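Local coordinates for protein EXOU (Pseudomonas aeruginosa, PDB 4AKX) that is a type III secretion toxin that pairs with the chaperone SpcU and probably acts as a patatin-like phospholipase, at residues Leu531-His540 with Val562-Arg573; Ala53-Arg61 with Glu69-Leu77. All coordinates share one frame; numbering follows the deposited sequence.

Interaction 1 of 2, residues Leu531-His540 with Val562-Arg573; sequences LAWLAAELNH and VLAAALAEAQRR
Asn539 lies against one turn of helix 561-591, with its side chain between Ala566, Glu569 and Ala570. Asn539 ND2 donates to Ala535 O in its own segment at 2.9 Å, from above that carbonyl plane. Across the contact Asn539 ND2 reaches Ala566 O in a weak but nearly straight bond of 3.4 Å. The firmer bond to Ala535 O and the weak one to Ala566 O together favour this orientation of the buried amide, while OD1 rests beside Ala570 CA.

The guanidinium of Arg573 presents one face to Asn539 CB and its edge to Ala536 CB. The arginine chain runs extended from CG to NE and lies in a salt-bridge network with Glu569 and Arg572, whose exact geometry is doubtful. A water accepts from Arg573 NH2 and donates to Ala536 O, joining the two segments.

Val562 covers the opposite, apolar end. Val562 CG2 meets Leu531 CD1 at 3.8 Å, and Val562 CG1 faces Leu538 CD2. Between the two ends, Ala535 CB packs on Ala565 CB at 3.6 Å. The axes of 531-537 and 562-573 come within 8.1 Å and cross at -62°.

Small alanines permit this close crossing in the region of the middle helical domain, and the amide and guanidinium close its polar end.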
loop_
_atom_site.group_PDB
_atom_site.type_symbol
_atom_site.label_atom_id
_atom_site.label_comp_id
_atom_site.label_asym_id
_atom_site.label_seq_id
_atom_site.Cartn_x
_atom_site.Cartn_y
_atom_site.Cartn_z
ATOM N N LEU B 531 -33.281 28.318 4.012
ATOM C CA LEU B 531 -33.571 27.356 5.069
ATOM C C LEU B 531 -32.325 27.089 5.916
ATOM O O LEU B 531 -32.415 27.026 7.126
ATOM C CB LEU B 531 -34.044 26.037 4.443
ATOM C CG LEU B 531 -34.509 24.908 5.354
ATOM C CD1 LEU B 531 -35.623 25.370 6.295
ATOM C CD2 LEU B 531 -34.999 23.770 4.524
ATOM N N ALA B 532 -31.164 26.887 5.275
ATOM C CA ALA B 532 -29.943 26.724 6.020
ATOM C C ALA B 532 -29.694 27.981 6.891
ATOM O O ALA B 532 -29.346 27.866 8.066
ATOM C CB ALA B 532 -28.813 26.475 5.082
ATOM N N TRP B 533 -29.955 29.164 6.340
ATOM C CA TRP B 533 -29.629 30.403 7.039
ATOM C C TRP B 533 -30.549 30.549 8.228
ATOM O O TRP B 533 -30.113 30.872 9.365
ATOM C CB TRP B 533 -29.710 31.606 6.071
ATOM C CG TRP B 533 -29.376 32.965 6.684
ATOM C CD1 TRP B 533 -28.149 33.602 6.713
ATOM C CD2 TRP B 533 -30.299 33.902 7.361
ATOM N NE1 TRP B 533 -28.239 34.824 7.365
ATOM C CE2 TRP B 533 -29.494 35.051 7.776
ATOM C CE3 TRP B 533 -31.642 33.878 7.683
ATOM C CZ2 TRP B 533 -30.042 36.130 8.433
ATOM C CZ3 TRP B 533 -32.198 34.988 8.341
ATOM C CH2 TRP B 533 -31.415 36.073 8.720
ATOM N N LEU B 534 -31.819 30.230 7.992
ATOM C CA LEU B 534 -32.826 30.338 9.027
ATOM C C LEU B 534 -32.604 29.355 10.167
ATOM O O LEU B 534 -32.703 29.733 11.336
ATOM C CB LEU B 534 -34.240 30.241 8.463
ATOM C CG LEU B 534 -34.780 31.416 7.594
ATOM C CD1 LEU B 534 -36.027 30.962 6.838
ATOM C CD2 LEU B 534 -35.104 32.673 8.405
ATOM N N ALA B 535 -32.185 28.144 9.857
ATOM C CA ALA B 535 -31.800 27.233 10.916
ATOM C C ALA B 535 -30.600 27.767 11.767
ATOM O O ALA B 535 -30.692 27.872 13.023
ATOM C CB ALA B 535 -31.506 25.861 10.357
ATOM N N ALA B 536 -29.497 28.123 11.102
ATOM C CA ALA B 536 -28.349 28.651 11.820
ATOM C C ALA B 536 -28.732 29.834 12.718
ATOM O O ALA B 536 -28.297 29.896 13.877
ATOM C CB ALA B 536 -27.251 29.037 10.862
ATOM N N GLU B 537 -29.577 30.741 12.208
ATOM C CA GLU B 537 -30.000 31.912 13.000
ATOM C C GLU B 537 -30.684 31.471 14.262
ATOM O O GLU B 537 -30.573 32.088 15.308
ATOM C CB GLU B 537 -30.960 32.815 12.225
ATOM C CG GLU B 537 -30.323 33.667 11.130
ATOM C CD GLU B 537 -29.034 34.350 11.564
ATOM O OE1 GLU B 537 -28.978 34.937 12.664
ATOM O OE2 GLU B 537 -28.073 34.303 10.787
ATOM N N LEU B 538 -31.383 30.374 14.180
ATOM C CA LEU B 538 -32.115 29.934 15.325
ATOM C C LEU B 538 -31.239 29.118 16.273
ATOM O O LEU B 538 -31.739 28.546 17.214
ATOM C CB LEU B 538 -33.271 29.120 14.828
ATOM C CG LEU B 538 -34.494 28.879 15.649
ATOM C CD1 LEU B 538 -35.124 30.190 16.027
ATOM C CD2 LEU B 538 -35.368 28.157 14.658
ATOM N N ASN B 539 -29.931 29.071 16.010
ATOM C CA ASN B 539 -29.017 28.261 16.813
ATOM C C ASN B 539 -28.036 29.054 17.629
ATOM O O ASN B 539 -27.364 28.506 18.468
ATOM C CB ASN B 539 -28.237 27.296 15.946
ATOM C CG ASN B 539 -28.924 25.950 15.798
ATOM O OD1 ASN B 539 -28.491 24.975 16.371
ATOM N ND2 ASN B 539 -29.978 25.895 14.998
ATOM N N HIS B 540 -27.946 30.348 17.394
ATOM C CA HIS B 540 -27.169 31.217 18.268
ATOM C C HIS B 540 -27.187 30.798 19.698
ATOM O O HIS B 540 -28.202 30.973 20.390
ATOM C CB HIS B 540 -27.662 32.632 18.139
ATOM C CG HIS B 540 -27.030 33.355 17.008
ATOM N ND1 HIS B 540 -27.461 33.219 15.748
ATOM C CD2 HIS B 540 -25.880 34.141 16.953
ATOM C CE1 HIS B 540 -26.672 33.923 14.931
ATOM N NE2 HIS B 540 -25.702 34.491 15.673
ATOM N N VAL B 562 -38.547 24.526 9.385
ATOM C CA VAL B 562 -37.427 25.383 9.797
ATOM C C VAL B 562 -36.941 24.858 11.116
ATOM O O VAL B 562 -35.745 24.612 11.331
ATOM C CB VAL B 562 -37.823 26.842 9.945
ATOM C CG1 VAL B 562 -36.855 27.548 10.884
ATOM C CG2 VAL B 562 -37.797 27.509 8.592
ATOM N N LEU B 563 -37.907 24.597 11.969
ATOM C CA LEU B 563 -37.642 23.956 13.196
ATOM C C LEU B 563 -36.997 22.584 12.987
ATOM O O LEU B 563 -36.097 22.223 13.716
ATOM C CB LEU B 563 -38.930 23.821 13.976
ATOM C CG LEU B 563 -38.709 23.517 15.461
ATOM C CD1 LEU B 563 -37.725 24.492 16.158
ATOM C CD2 LEU B 563 -40.075 23.447 16.162
ATOM N N ALA B 564 -37.462 21.812 12.008
ATOM C CA ALA B 564 -36.817 20.543 11.714
ATOM C C ALA B 564 -35.360 20.741 11.314
ATOM O O ALA B 564 -34.488 20.078 11.843
ATOM C CB ALA B 564 -37.549 19.784 10.665
ATOM N N ALA B 565 -35.075 21.693 10.450
ATOM C CA ALA B 565 -33.674 22.017 10.172
ATOM C C ALA B 565 -32.870 22.394 11.438
ATOM O O ALA B 565 -31.841 21.785 11.740
ATOM C CB ALA B 565 -33.589 23.134 9.154
ATOM N N ALA B 566 -33.358 23.408 12.157
ATOM C CA ALA B 566 -32.709 23.934 13.323
ATOM C C ALA B 566 -32.357 22.810 14.337
ATOM O O ALA B 566 -31.269 22.772 14.925
ATOM C CB ALA B 566 -33.629 24.948 13.958
ATOM N N LEU B 567 -33.285 21.897 14.532
ATOM C CA LEU B 567 -33.073 20.851 15.440
ATOM C C LEU B 567 -31.929 19.973 14.898
ATOM O O LEU B 567 -31.056 19.585 15.650
ATOM C CB LEU B 567 -34.368 20.059 15.633
ATOM C CG LEU B 567 -35.480 20.658 16.482
ATOM C CD1 LEU B 567 -36.730 19.801 16.487
ATOM C CD2 LEU B 567 -35.028 20.880 17.917
ATOM N N ALA B 568 -31.922 19.672 13.607
ATOM C CA ALA B 568 -30.883 18.792 13.079
ATOM C C ALA B 568 -29.542 19.489 13.237
ATOM O O ALA B 568 -28.547 18.901 13.684
ATOM C CB ALA B 568 -31.130 18.447 11.619
ATOM N N GLU B 569 -29.529 20.759 12.896
ATOM C CA GLU B 569 -28.339 21.564 13.042
ATOM C C GLU B 569 -27.828 21.524 14.481
ATOM O O GLU B 569 -26.634 21.384 14.733
ATOM C CB GLU B 569 -28.668 22.991 12.656
ATOM C CG GLU B 569 -27.611 24.002 13.029
ATOM C CD GLU B 569 -26.280 23.745 12.335
ATOM O OE1 GLU B 569 -26.215 22.878 11.396
ATOM O OE2 GLU B 569 -25.287 24.408 12.746
ATOM N N ALA B 570 -28.739 21.646 15.428
ATOM C CA ALA B 570 -28.342 21.561 16.826
ATOM C C ALA B 570 -27.591 20.281 17.152
ATOM O O ALA B 570 -26.568 20.343 17.794
ATOM C CB ALA B 570 -29.533 21.733 17.751
ATOM N N GLN B 571 -28.094 19.129 16.703
ATOM C CA GLN B 571 -27.486 17.872 17.051
ATOM C C GLN B 571 -26.124 17.714 16.387
ATOM O O GLN B 571 -25.194 17.130 16.960
ATOM C CB GLN B 571 -28.384 16.697 16.703
ATOM C CG GLN B 571 -28.199 15.534 17.674
ATOM C CD GLN B 571 -27.933 14.216 16.965
ATOM O OE1 GLN B 571 -26.999 13.478 17.316
ATOM N NE2 GLN B 571 -28.760 13.906 15.960
ATOM N N ARG B 572 -25.991 18.256 15.192
ATOM C CA ARG B 572 -24.705 18.274 14.525
ATOM C C ARG B 572 -23.686 18.963 15.420
ATOM O O ARG B 572 -22.665 18.394 15.753
ATOM C CB ARG B 572 -24.793 18.990 13.185
ATOM C CG ARG B 572 -23.547 18.803 12.345
ATOM C CD ARG B 572 -23.656 19.445 10.958
ATOM N NE ARG B 572 -23.764 20.909 10.991
ATOM C CZ ARG B 572 -22.762 21.737 11.283
ATOM N NH1 ARG B 572 -21.559 21.263 11.593
ATOM N NH2 ARG B 572 -22.969 23.046 11.277
ATOM N N ARG B 573 -24.005 20.186 15.862
ATOM C CA ARG B 573 -23.142 20.907 16.816
ATOM C C ARG B 573 -22.890 20.110 18.097
ATOM O O ARG B 573 -21.755 19.950 18.486
ATOM C CB ARG B 573 -23.680 22.316 17.107
ATOM C CG ARG B 573 -23.841 23.166 15.835
ATOM C CD ARG B 573 -24.070 24.653 16.099
ATOM N NE ARG B 573 -24.398 25.375 14.864
ATOM C CZ ARG B 573 -24.837 26.640 14.836
ATOM N NH1 ARG B 573 -25.000 27.309 15.962
ATOM N NH2 ARG B 573 -25.137 27.243 13.690
HETATM O O HOH W 1 -25.310 29.976 13.984
#

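Interaction 2 of 2, residues Ala53-Arg61 with Glu69-Leu77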
loop_
_atom_site.group_PDB
_atom_site.type_symbol
_atom_site.label_atom_id
_atom_site.label_comp_id
_atom_site.label_asym_id
_atom_site.label_seq_id
_atom_site.Cartn_x
_atom_site.Cartn_y
_atom_site.Cartn_z
ATOM N N ALA B 53 -18.565 49.122 -0.982
ATOM C CA ALA B 53 -19.650 49.533 -0.114
ATOM C C ALA B 53 -19.287 49.388 1.369
ATOM O O ALA B 53 -18.900 48.300 1.824
ATOM C CB ALA B 53 -20.922 48.768 -0.446
ATOM N N GLY B 54 -19.388 50.492 2.108
ATOM C CA GLY B 54 -19.286 50.427 3.557
ATOM C C GLY B 54 -17.870 50.422 4.144
ATOM O O GLY B 54 -16.864 50.529 3.403
ATOM N N PRO B 55 -17.784 50.295 5.491
ATOM C CA PRO B 55 -16.524 50.254 6.231
ATOM C C PRO B 55 -15.678 49.078 5.781
ATOM O O PRO B 55 -14.444 49.173 5.761
ATOM C CB PRO B 55 -16.974 50.028 7.683
ATOM C CG PRO B 55 -18.430 50.377 7.709
ATOM C CD PRO B 55 -18.944 50.013 6.361
ATOM N N ARG B 56 -16.352 47.981 5.404
ATOM C CA ARG B 56 -15.683 46.730 5.035
ATOM C C ARG B 56 -15.601 46.504 3.537
ATOM O O ARG B 56 -15.315 45.407 3.095
ATOM C CB ARG B 56 -16.308 45.534 5.773
ATOM C CG ARG B 56 -15.951 45.542 7.252
ATOM C CD ARG B 56 -16.379 44.302 7.990
ATOM N NE ARG B 56 -15.600 43.150 7.566
ATOM C CZ ARG B 56 -15.864 41.899 7.939
ATOM N NH1 ARG B 56 -16.869 41.637 8.777
ATOM N NH2 ARG B 56 -15.119 40.906 7.481
ATOM N N GLN B 57 -15.860 47.564 2.775
ATOM C CA GLN B 57 -15.483 47.694 1.359
ATOM C C GLN B 57 -16.057 46.610 0.459
ATOM O O GLN B 57 -15.394 46.158 -0.490
ATOM C CB GLN B 57 -13.972 47.788 1.201
ATOM C CG GLN B 57 -13.392 49.074 1.760
ATOM C CD GLN B 57 -11.975 48.896 2.267
ATOM O OE1 GLN B 57 -11.727 48.173 3.238
ATOM N NE2 GLN B 57 -11.032 49.546 1.606
ATOM N N ILE B 58 -17.293 46.204 0.755
ATOM C CA ILE B 58 -17.931 45.073 0.070
ATOM C C ILE B 58 -17.895 45.251 -1.472
ATOM O O ILE B 58 -18.450 46.210 -2.013
ATOM C CB ILE B 58 -19.413 44.877 0.531
ATOM C CG1 ILE B 58 -19.623 45.041 2.063
ATOM C CG2 ILE B 58 -19.934 43.543 0.064
ATOM C CD1 ILE B 58 -18.969 43.989 2.937
ATOM N N THR B 59 -17.237 44.336 -2.180
ATOM C CA THR B 59 -17.388 44.276 -3.646
ATOM C C THR B 59 -18.049 42.997 -4.140
ATOM O O THR B 59 -17.592 41.904 -3.825
ATOM C CB THR B 59 -16.057 44.402 -4.353
ATOM O OG1 THR B 59 -15.488 45.665 -4.038
ATOM C CG2 THR B 59 -16.261 44.330 -5.837
ATOM N N LEU B 60 -19.102 43.143 -4.940
ATOM C CA LEU B 60 -19.741 42.002 -5.564
ATOM C C LEU B 60 -19.533 41.958 -7.095
ATOM O O LEU B 60 -19.896 42.901 -7.824
ATOM C CB LEU B 60 -21.227 41.975 -5.218
ATOM C CG LEU B 60 -21.584 41.790 -3.746
ATOM C CD1 LEU B 60 -23.063 42.082 -3.498
ATOM C CD2 LEU B 60 -21.207 40.383 -3.270
ATOM N N ARG B 61 -18.925 40.882 -7.578
ATOM C CA ARG B 61 -18.799 40.697 -9.005
ATOM C C ARG B 61 -19.696 39.556 -9.378
ATOM O O ARG B 61 -19.806 38.590 -8.633
ATOM C CB ARG B 61 -17.372 40.329 -9.389
ATOM C CG ARG B 61 -16.402 41.470 -9.308
ATOM C CD ARG B 61 -14.978 41.019 -9.567
ATOM N NE ARG B 61 -14.168 42.211 -9.810
ATOM C CZ ARG B 61 -13.717 43.031 -8.856
ATOM N NH1 ARG B 61 -13.933 42.757 -7.567
ATOM N NH2 ARG B 61 -13.020 44.114 -9.196
ATOM N N GLU B 69 -19.003 36.604 -6.999
ATOM C CA GLU B 69 -17.802 36.695 -6.223
ATOM C C GLU B 69 -17.860 37.906 -5.283
ATOM O O GLU B 69 -18.102 39.056 -5.716
ATOM C CB GLU B 69 -16.587 36.776 -7.138
ATOM C CG GLU B 69 -15.322 37.211 -6.404
ATOM C CD GLU B 69 -14.050 37.103 -7.248
ATOM O OE1 GLU B 69 -14.140 37.196 -8.505
ATOM O OE2 GLU B 69 -12.953 36.934 -6.637
ATOM N N LEU B 70 -17.627 37.630 -3.995
ATOM C CA LEU B 70 -17.537 38.657 -2.964
ATOM C C LEU B 70 -16.093 38.983 -2.582
ATOM O O LEU B 70 -15.281 38.088 -2.366
ATOM C CB LEU B 70 -18.305 38.203 -1.746
ATOM C CG LEU B 70 -18.201 39.007 -0.463
ATOM C CD1 LEU B 70 -18.804 40.371 -0.703
ATOM C CD2 LEU B 70 -18.962 38.296 0.645
ATOM N N GLN B 71 -15.772 40.270 -2.526
ATOM C CA GLN B 71 -14.482 40.719 -2.003
ATOM C C GLN B 71 -14.697 41.760 -0.908
ATOM O O GLN B 71 -15.565 42.636 -1.023
ATOM C CB GLN B 71 -13.622 41.293 -3.110
ATOM C CG GLN B 71 -12.146 41.328 -2.784
ATOM C CD GLN B 71 -11.407 42.408 -3.554
ATOM O OE1 GLN B 71 -11.733 42.714 -4.704
ATOM N NE2 GLN B 71 -10.402 42.987 -2.924
ATOM N N LEU B 72 -13.923 41.664 0.164
ATOM C CA LEU B 72 -14.271 42.369 1.382
ATOM C C LEU B 72 -13.013 42.527 2.207
ATOM O O LEU B 72 -12.129 41.677 2.162
ATOM C CB LEU B 72 -15.353 41.590 2.116
ATOM C CG LEU B 72 -15.672 41.644 3.608
ATOM C CD1 LEU B 72 -17.010 40.956 3.884
ATOM C CD2 LEU B 72 -14.586 40.966 4.427
ATOM N N SER B 73 -12.913 43.648 2.914
ATOM C CA SER B 73 -11.750 43.951 3.737
ATOM C C SER B 73 -11.596 42.924 4.847
ATOM O O SER B 73 -12.590 42.472 5.429
ATOM C CB SER B 73 -11.881 45.345 4.350
ATOM O OG SER B 73 -12.934 45.373 5.304
ATOM N N ARG B 74 -10.348 42.580 5.154
ATOM C CA ARG B 74 -10.037 41.710 6.286
ATOM C C ARG B 74 -10.843 42.121 7.518
ATOM O O ARG B 74 -11.071 43.303 7.742
ATOM C CB ARG B 74 -8.534 41.745 6.592
ATOM C CG ARG B 74 -7.659 41.057 5.551
ATOM C CD ARG B 74 -7.918 39.554 5.526
ATOM N NE ARG B 74 -7.497 38.917 6.773
ATOM C CZ ARG B 74 -6.530 37.991 6.850
ATOM N NH1 ARG B 74 -5.891 37.558 5.750
ATOM N NH2 ARG B 74 -6.216 37.486 8.037
ATOM N N PRO B 75 -11.284 41.141 8.310
ATOM C CA PRO B 75 -12.178 41.368 9.427
ATOM C C PRO B 75 -11.537 42.244 10.440
ATOM O O PRO B 75 -10.353 42.492 10.366
ATOM C CB PRO B 75 -12.349 39.979 10.037
ATOM C CG PRO B 75 -11.990 39.034 8.944
ATOM C CD PRO B 75 -10.893 39.732 8.203
ATOM N N PRO B 76 -12.313 42.690 11.414
ATOM C CA PRO B 76 -11.777 43.578 12.419
ATOM C C PRO B 76 -10.788 42.843 13.332
ATOM O O PRO B 76 -11.040 41.699 13.737
ATOM C CB PRO B 76 -13.027 44.011 13.198
ATOM C CG PRO B 76 -13.949 42.844 13.095
ATOM C CD PRO B 76 -13.680 42.234 11.736
ATOM N N LEU B 77 -9.657 43.483 13.626
ATOM C CA LEU B 77 -8.768 42.978 14.670
ATOM C C LEU B 77 -9.456 42.989 16.063
ATOM O O LEU B 77 -9.708 44.058 16.662
ATOM C CB LEU B 77 -7.438 43.751 14.688
ATOM C CG LEU B 77 -6.209 43.088 14.064
ATOM C CD1 LEU B 77 -4.976 43.851 14.500
ATOM C CD2 LEU B 77 -6.070 41.630 14.473
#
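Thr59 and Gln71 form an antiparallel hydrogen-bonded pair. Thr59 N donates to Gln71 O at 2.7 Å, almost straight at 176°. Gln71 N returns a bond to Thr59 O at 2.8 Å. Arg61 and Glu69 repeat the pattern with two further backbone bonds. At the other end Ser73 N gives a bond of 3.0 Å to Arg56 O, approaching from above the carbonyl plane. Arg56 belongs to the type I turn Gly54-Gln57, so this bond ties the turn to the end of strand 68-73.

Arg56 has the most surface buried of any residue here. Its chain bends at chi3 (69°), which lays the guanidinium between Leu72 and the proline pair. Leu72 CD1 sits 4.0 Å above one face of the Arg56 guanidinium, toward its rim. Pro75 CA and Pro76 CD cover the other, and Ser73 O lies at the edge.

Leu60 and Leu70 form the non-hydrogen-bonded pair on the apolar side. Leu70 CD1 touches Leu60 CD2 and Ile58 CG2, each at 3.5 Å. Ile58 and Leu72 lie alongside each other, with their CD1 atoms 3.7 Å apart. Val469 and Met465 of helix 463-472 touch this side too.

Thr59, Gln71, Arg61 and Glu69 turn to the other side. Arg61 and Glu69 run side by side, but Arg61 NE and Glu69 OE1 stay 5.2 Å apart. Gln71 NE2 bonds to Ser446 on strand 446-451.

Backbone bonds set the register of the hairpin, and its two faces differ: Ile58, Leu60, Leu70 and Leu72 pack on the apolar one, Thr59, Arg61, Glu69 and Gln71 line the polar one.

Overall arrangement
Interaction 2 comes first along the chain and closes well before interaction 1 opens. Their centres are 27 Å apart. The nearest atoms are about 12 Å apart, and the two contacts do not touch. Interaction 2 builds the hairpin of strands 58-63 and 68-73 in an antiparallel sheet, from which the chain runs on into strand 77-82 of the mixed sheet. Interaction 1 joins helices 528-537 and 561-591 in the region of the middle helical domain. Strand 446-451 pairs with strand 68-73. Helix 463-472, which packs on the hairpin, links it to the later helical region, while interactions 1 and 2 have no direct contact.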